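Local coordinates for galactose mutarotase-like protein (Clostridium acetobutylicum, PDB 3OS7) that probably binds sugars and interconverts the anomers of an aldose, as aldose 1-epimerases do, at residues L31-P34 against V40-L43; Y72-L77 against L164-S169. All coordinates share one frame; numbering follows the deposited sequence.

Interaction 1. Residues L31-P34 against V40-L43; sequences LIIP and VVEL
Leu31 and Val41 meet through branches set by their first torsions. In Leu31, CG stands anti to the backbone N (chi1 176°), while in Val41 a chi1 of -63° tucks CG2 between the backbone N and the carbonyl carbon. The two side chains then slant across one another, with Leu31 CD2 3.9 Å from Val41 CG2. Val41 CG2 also lies 4.1 Å from Ile33 CG1, which arrives roughly at right angles, so one branch serves two neighbours on the facing strand. The two strands pair antiparallel, with a beta bulge. Leu31 pairs with Glu42, yet Ile32 pairs with Val40, which leaves Val41 as the extra residue, its psi near zero rather than extended. Both backbone bonds of the bulge converge on Leu31: its N donates to Glu42 O at 3.1 Å, and Val41 N reaches Leu31 O at 3.0 Å. The carbonyl also receives a CA-H...O contact, Val40 CA lying 3.3 Å from Leu31 O. Leu31 and Glu42 project from one face, where their CB atoms are 4.0 Å apart; from the other, Ile32 CD1 rests 3.8 Å from Val40 CG2. Strands 28-33 and 39-45 form a hairpin within an antiparallel five-strand sheet. Strand 18-25 flanks it through Cys20, Ile21 and Arg22, whereas Leu53 and Thr55 lie beside the second strand. Tyr157 of strand 151-160 packs on the Ile32 and Val40 face, joining the hairpin to the next layer.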
ATOM      1  N   LEU A  31      -3.972  13.672  -5.529  1.00 14.31           N
ATOM      2  CA  LEU A  31      -4.281  13.406  -6.942  1.00 16.12           C
ATOM      3  C   LEU A  31      -4.455  11.905  -7.090  1.00 13.83           C
ATOM      4  O   LEU A  31      -3.560  11.152  -6.738  1.00 14.12           O
ATOM      5  CB  LEU A  31      -3.144  13.913  -7.831  1.00 15.09           C
ATOM      6  CG  LEU A  31      -3.275  13.628  -9.331  1.00 19.86           C
ATOM      7  CD1 LEU A  31      -4.563  14.245  -9.885  1.00 20.04           C
ATOM      8  CD2 LEU A  31      -2.016  14.163 -10.030  1.00 23.68           C
ATOM      9  N   ILE A  32      -5.595  11.477  -7.641  1.00 12.29           N
ATOM     10  CA  ILE A  32      -5.871  10.099  -7.861  1.00 13.24           C
ATOM     11  C   ILE A  32      -6.104   9.821  -9.358  1.00 16.59           C
ATOM     12  O   ILE A  32      -6.680  10.654 -10.075  1.00 14.84           O
ATOM     13  CB  ILE A  32      -7.070   9.606  -6.998  1.00 14.52           C
ATOM     14  CG1 ILE A  32      -7.178   8.073  -7.010  1.00 17.60           C
ATOM     15  CG2 ILE A  32      -8.404  10.248  -7.439  1.00 13.09           C
ATOM     16  CD1 ILE A  32      -8.232   7.550  -5.984  1.00 18.13           C
ATOM     17  N   ILE A  33      -5.592   8.668  -9.808  1.00 16.02           N
ATOM     18  CA  ILE A  33      -5.682   8.258 -11.221  1.00 14.60           C
ATOM     19  C   ILE A  33      -6.547   6.988 -11.361  1.00 15.50           C
ATOM     20  O   ILE A  33      -6.037   5.855 -11.283  1.00 14.64           O
ATOM     21  CB  ILE A  33      -4.310   7.971 -11.849  1.00 16.43           C
ATOM     22  CG1 ILE A  33      -3.256   9.042 -11.495  1.00 17.45           C
ATOM     23  CG2 ILE A  33      -4.476   7.849 -13.393  1.00 15.34           C
ATOM     24  CD1 ILE A  33      -3.576  10.434 -11.983  1.00 23.64           C
ATOM     25  N   PRO A  34      -7.856   7.164 -11.576  1.00 15.51           N
ATOM     26  CA  PRO A  34      -8.745   6.004 -11.678  1.00 16.94           C
ATOM     27  C   PRO A  34      -8.332   4.966 -12.725  1.00 17.73           C
ATOM     28  O   PRO A  34      -8.359   3.763 -12.426  1.00 15.63           O
ATOM     29  CB  PRO A  34     -10.108   6.628 -11.989  1.00 20.84           C
ATOM     30  CG  PRO A  34     -10.020   7.998 -11.404  1.00 19.49           C
ATOM     31  CD  PRO A  34      -8.598   8.432 -11.620  1.00 18.19           C
ATOM     32  N   VAL A  40      -3.616   6.908  -5.818  1.00 12.09           N
ATOM     33  CA  VAL A  40      -3.258   8.216  -5.296  1.00 12.87           C
ATOM     34  C   VAL A  40      -1.726   8.446  -5.429  1.00 12.49           C
ATOM     35  O   VAL A  40      -0.933   7.896  -4.677  1.00 12.19           O
ATOM     36  CB  VAL A  40      -3.720   8.408  -3.838  1.00 12.47           C
ATOM     37  CG1 VAL A  40      -3.316   9.801  -3.311  1.00 13.11           C
ATOM     38  CG2 VAL A  40      -5.232   8.195  -3.735  1.00 16.62           C
ATOM     39  N   VAL A  41      -1.339   9.218  -6.433  1.00 12.84           N
ATOM     40  CA  VAL A  41       0.057   9.436  -6.796  1.00 13.61           C
ATOM     41  C   VAL A  41       0.682  10.662  -6.186  1.00 12.80           C
ATOM     42  O   VAL A  41       1.900  10.835  -6.245  1.00 15.26           O
ATOM     43  CB  VAL A  41       0.242   9.505  -8.332  1.00 15.43           C
ATOM     44  CG1 VAL A  41      -0.140   8.179  -8.948  1.00 15.17           C
ATOM     45  CG2 VAL A  41      -0.516  10.702  -8.983  1.00 15.21           C
ATOM     46  N   GLU A  42      -0.136  11.505  -5.575  1.00 13.66           N
ATOM     47  CA  GLU A  42       0.347  12.682  -4.889  1.00 13.95           C
ATOM     48  C   GLU A  42      -0.469  12.968  -3.632  1.00 14.27           C
ATOM     49  O   GLU A  42      -1.670  12.867  -3.659  1.00 13.99           O
ATOM     50  CB  GLU A  42       0.272  13.895  -5.830  1.00 17.18           C
ATOM     51  CG  GLU A  42       1.141  15.031  -5.332  1.00 19.77           C
ATOM     52  CD  GLU A  42       1.240  16.160  -6.329  1.00 32.09           C
ATOM     53  OE1 GLU A  42       0.171  16.633  -6.758  1.00 32.63           O
ATOM     54  OE2 GLU A  42       2.381  16.550  -6.679  1.00 32.96           O
ATOM     55  N   LEU A  43       0.219  13.286  -2.537  1.00 13.64           N
ATOM     56  CA  LEU A  43      -0.394  13.786  -1.303  1.00 13.45           C
ATOM     57  C   LEU A  43       0.568  14.814  -0.723  1.00 15.18           C
ATOM     58  O   LEU A  43       1.701  14.466  -0.348  1.00 15.08           O
ATOM     59  CB  LEU A  43      -0.599  12.692  -0.284  1.00 12.59           C
ATOM     60  CG  LEU A  43      -1.171  13.175   1.058  1.00 13.66           C
ATOM     61  CD1 LEU A  43      -2.599  13.787   0.902  1.00 12.64           C
ATOM     62  CD2 LEU A  43      -1.156  12.065   2.094  1.00 12.66           C
TER

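Interaction 2. Residues Y72-L77 against L164-S169. With EDO (1,2-ethanediol), chain H.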
ATOM      1  N   TYR A  72       5.054   4.041  -7.553  1.00 12.80           N
ATOM      2  CA  TYR A  72       4.505   5.345  -7.267  1.00 10.80           C
ATOM      3  C   TYR A  72       3.239   5.276  -6.394  1.00 10.66           C
ATOM      4  O   TYR A  72       2.426   4.351  -6.480  1.00 13.29           O
ATOM      5  CB  TYR A  72       4.105   6.057  -8.559  1.00 14.92           C
ATOM      6  CG  TYR A  72       5.293   6.336  -9.455  1.00 13.63           C
ATOM      7  CD1 TYR A  72       6.142   7.411  -9.189  1.00 16.52           C
ATOM      8  CD2 TYR A  72       5.560   5.527 -10.553  1.00 17.32           C
ATOM      9  CE1 TYR A  72       7.264   7.672 -10.014  1.00 17.62           C
ATOM     10  CE2 TYR A  72       6.644   5.784 -11.382  1.00 16.86           C
ATOM     11  CZ  TYR A  72       7.493   6.842 -11.106  1.00 25.86           C
ATOM     12  OH  TYR A  72       8.573   7.083 -11.935  1.00 28.35           O
ATOM     13  N   GLY A  73       3.076   6.302  -5.587  1.00 12.18           N
ATOM     14  CA  GLY A  73       1.804   6.540  -4.874  1.00 12.35           C
ATOM     15  C   GLY A  73       1.356   5.389  -3.973  1.00 13.40           C
ATOM     16  O   GLY A  73       2.159   4.816  -3.207  1.00 13.13           O
ATOM     17  N   LEU A  74       0.065   5.048  -4.068  1.00 14.03           N
ATOM     18  CA  LEU A  74      -0.556   4.015  -3.231  1.00 14.10           C
ATOM     19  C   LEU A  74      -1.136   2.898  -4.128  1.00 13.33           C
ATOM     20  O   LEU A  74      -2.334   2.904  -4.453  1.00 15.93           O
ATOM     21  CB  LEU A  74      -1.657   4.636  -2.361  1.00 14.51           C
ATOM     22  CG  LEU A  74      -1.238   5.695  -1.337  1.00 16.39           C
ATOM     23  CD1 LEU A  74      -2.433   6.261  -0.606  1.00 13.95           C
ATOM     24  CD2 LEU A  74      -0.260   5.066  -0.336  1.00 14.90           C
ATOM     25  N   PRO A  75      -0.291   1.963  -4.557  1.00 12.80           N
ATOM     26  CA  PRO A  75      -0.722   0.834  -5.393  1.00 13.39           C
ATOM     27  C   PRO A  75      -1.362  -0.270  -4.571  1.00 14.80           C
ATOM     28  O   PRO A  75      -0.698  -0.919  -3.770  1.00 13.49           O
ATOM     29  CB  PRO A  75       0.586   0.329  -6.013  1.00 13.27           C
ATOM     30  CG  PRO A  75       1.654   1.317  -5.544  1.00 16.52           C
ATOM     31  CD  PRO A  75       1.154   1.893  -4.289  1.00 12.45           C
ATOM     32  N   VAL A  76      -2.641  -0.542  -4.824  1.00 14.13           N
ATOM     33  CA  VAL A  76      -3.323  -1.609  -4.099  1.00 15.67           C
ATOM     34  C   VAL A  76      -3.000  -2.997  -4.674  1.00 14.06           C
ATOM     35  O   VAL A  76      -3.061  -3.228  -5.877  1.00 14.48           O
ATOM     36  CB  VAL A  76      -4.837  -1.339  -4.000  1.00 18.31           C
ATOM     37  CG1 VAL A  76      -5.492  -1.420  -5.345  1.00 16.27           C
ATOM     38  CG2 VAL A  76      -5.495  -2.275  -2.985  1.00 18.57           C
ATOM     39  N   LEU A  77      -2.702  -3.939  -3.781  1.00 12.25           N
ATOM     40  CA  LEU A  77      -2.217  -5.258  -4.173  1.00 11.09           C
ATOM     41  C   LEU A  77      -3.211  -6.337  -3.770  1.00 13.44           C
ATOM     42  O   LEU A  77      -3.720  -6.318  -2.643  1.00 13.02           O
ATOM     43  CB  LEU A  77      -0.890  -5.559  -3.492  1.00 11.88           C
ATOM     44  CG  LEU A  77       0.184  -4.501  -3.584  1.00 11.84           C
ATOM     45  CD1 LEU A  77       1.413  -4.879  -2.763  1.00 13.49           C
ATOM     46  CD2 LEU A  77       0.569  -4.266  -5.088  1.00 13.72           C
ATOM     47  N   LEU A 164      -4.919  12.251   5.141  1.00 12.96           N
ATOM     48  CA  LEU A 164      -5.634  11.353   4.249  1.00 14.11           C
ATOM     49  C   LEU A 164      -6.008  10.074   4.989  1.00 15.54           C
ATOM     50  O   LEU A 164      -5.151   9.441   5.564  1.00 14.42           O
ATOM     51  CB  LEU A 164      -4.774  10.982   3.037  1.00 14.49           C
ATOM     52  CG  LEU A 164      -5.451  10.112   1.967  1.00 16.55           C
ATOM     53  CD1 LEU A 164      -6.556  10.909   1.266  1.00 15.86           C
ATOM     54  CD2 LEU A 164      -4.410   9.638   0.893  1.00 16.75           C
ATOM     55  N   LYS A 165      -7.290   9.722   4.955  1.00 13.89           N
ATOM     56  CA  LYS A 165      -7.778   8.437   5.464  1.00 14.90           C
ATOM     57  C   LYS A 165      -8.216   7.575   4.289  1.00 13.59           C
ATOM     58  O   LYS A 165      -8.980   7.997   3.402  1.00 16.43           O
ATOM     59  CB  LYS A 165      -8.956   8.643   6.423  1.00 15.61           C
ATOM     60  CG  LYS A 165      -9.472   7.383   7.072  1.00 19.02           C
ATOM     61  CD  LYS A 165     -10.436   7.692   8.244  1.00 25.00           C
ATOM     62  CE  LYS A 165     -11.850   7.648   7.902  1.00 34.80           C
ATOM     63  NZ  LYS A 165     -12.641   7.317   9.148  1.00 37.66           N
ATOM     64  N   GLN A 166      -7.650   6.389   4.250  1.00 13.71           N
ATOM     65  CA  GLN A 166      -7.867   5.435   3.203  1.00 12.59           C
ATOM     66  C   GLN A 166      -8.616   4.251   3.817  1.00 14.11           C
ATOM     67  O   GLN A 166      -8.061   3.534   4.665  1.00 14.76           O
ATOM     68  CB  GLN A 166      -6.500   4.973   2.690  1.00 14.36           C
ATOM     69  CG  GLN A 166      -6.530   3.761   1.752  1.00 15.24           C
ATOM     70  CD  GLN A 166      -5.150   3.186   1.578  1.00 18.19           C
ATOM     71  OE1 GLN A 166      -4.435   3.506   0.620  1.00 21.82           O
ATOM     72  NE2 GLN A 166      -4.730   2.396   2.549  1.00 13.00           N
ATOM     73  N   THR A 167      -9.853   4.026   3.381  1.00 12.60           N
ATOM     74  CA  THR A 167     -10.602   2.824   3.761  1.00 13.93           C
ATOM     75  C   THR A 167     -10.680   1.921   2.523  1.00 14.24           C
ATOM     76  O   THR A 167     -11.295   2.274   1.513  1.00 15.27           O
ATOM     77  CB  THR A 167     -12.014   3.164   4.345  1.00 17.85           C
ATOM     78  OG1 THR A 167     -11.877   4.029   5.476  1.00 15.21           O
ATOM     79  CG2 THR A 167     -12.762   1.898   4.812  1.00 17.19           C
ATOM     80  N   THR A 168     -10.052   0.751   2.626  1.00 13.17           N
ATOM     81  CA  THR A 168      -9.974  -0.244   1.545  1.00 14.05           C
ATOM     82  C   THR A 168     -10.960  -1.356   1.867  1.00 15.66           C
ATOM     83  O   THR A 168     -11.009  -1.840   2.984  1.00 13.97           O
ATOM     84  CB  THR A 168      -8.564  -0.835   1.450  1.00 15.14           C
ATOM     85  OG1 THR A 168      -7.622   0.244   1.360  1.00 16.41           O
ATOM     86  CG2 THR A 168      -8.425  -1.783   0.273  1.00 15.36           C
ATOM     87  N   SER A 169     -11.772  -1.753   0.905  1.00 13.68           N
ATOM     88  CA  SER A 169     -12.708  -2.845   1.178  1.00 14.67           C
ATOM     89  C   SER A 169     -12.905  -3.674  -0.041  1.00 15.52           C
ATOM     90  O   SER A 169     -12.749  -3.189  -1.162  1.00 13.92           O
ATOM     91  CB  SER A 169     -14.054  -2.304   1.690  1.00 16.35           C
ATOM     92  OG  SER A 169     -14.597  -1.380   0.785  1.00 21.79           O
TER
HETATM   93  C1  EDO H 342     -16.894  -3.578  -0.270  1.00 36.39           C
HETATM   94  O1  EDO H 342     -17.218  -2.440   0.525  1.00 33.21           O
HETATM   95  C2  EDO H 342     -16.479  -3.131  -1.671  1.00 35.96           C
HETATM   96  O2  EDO H 342     -17.546  -2.411  -2.322  1.00 31.13           O
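Ser169 OG and O1 of a bound 1,2-ethanediol form a hydrogen bond of 2.8 Å, in which either oxygen could be the donor. The diol probably came from the crystallisation liquor, and Gln152 OE1 holds it too. Across the two segments the contact is packing, mostly apolar, and centres on Leu74. With CG anti to its carbonyl carbon (chi1 -63°), the side chain of this leucine extends so that Leu74 CD1 meets CD2 of Leu164 tip to tip at 4.2 Å. Leu74 CD1 also lies 3.6 Å from Gln166 OE1, the two side chains arriving from opposite directions. Gln166 is buried, and its amide oxygen is satisfied by a hydrogen bond to Tyr157 OH, so Leu74 packs against an oxygen already in use. Farther along, Val76 CG2 approaches Thr168 CG2 at a loose 4.4 Å, and the threonine turns its OG1 to Tyr184 OH. Leu164, Gln166 and Thr168, every second residue of the strand, thus present one face to segment 72-77. The backbones remain well separated, the CA atoms of Val76 and Thr168 being 8.8 Å apart, and the contact is made by side chains alone. Strand 76-77 pairs antiparallel with strand 178-189, and Pro75 and Leu77 make backbone bonds to His185 and Gly183. Layers meeting face to face through buried side chains are characteristic of a beta sandwich, here the large supersandwich fold of the galactose mutarotase family.

Overall arrangement
Interactions 1 and 2 are adjoining regions of one buried interior, their centres about 10 Å apart. They touch directly: Leu43 CD2 lies 3.9 Å from Leu164 CB, and Val40 O packs 4.0 Å from Leu74 CG. Tyr157 of strand 151-160 links them further, since it packs on Ile32 and Val40 of the hairpin as well as on Leu74 and Leu164. Asn39 adds a polar connection, with its backbone bonded to Ile33 and its side-chain amide to Leu74 N and Tyr72 O. A bulged hairpin and a face-to-face layer contact therefore share a core. The ethanediol sits at the Ser169 end of interaction 2 and does not by itself mark a sugar site.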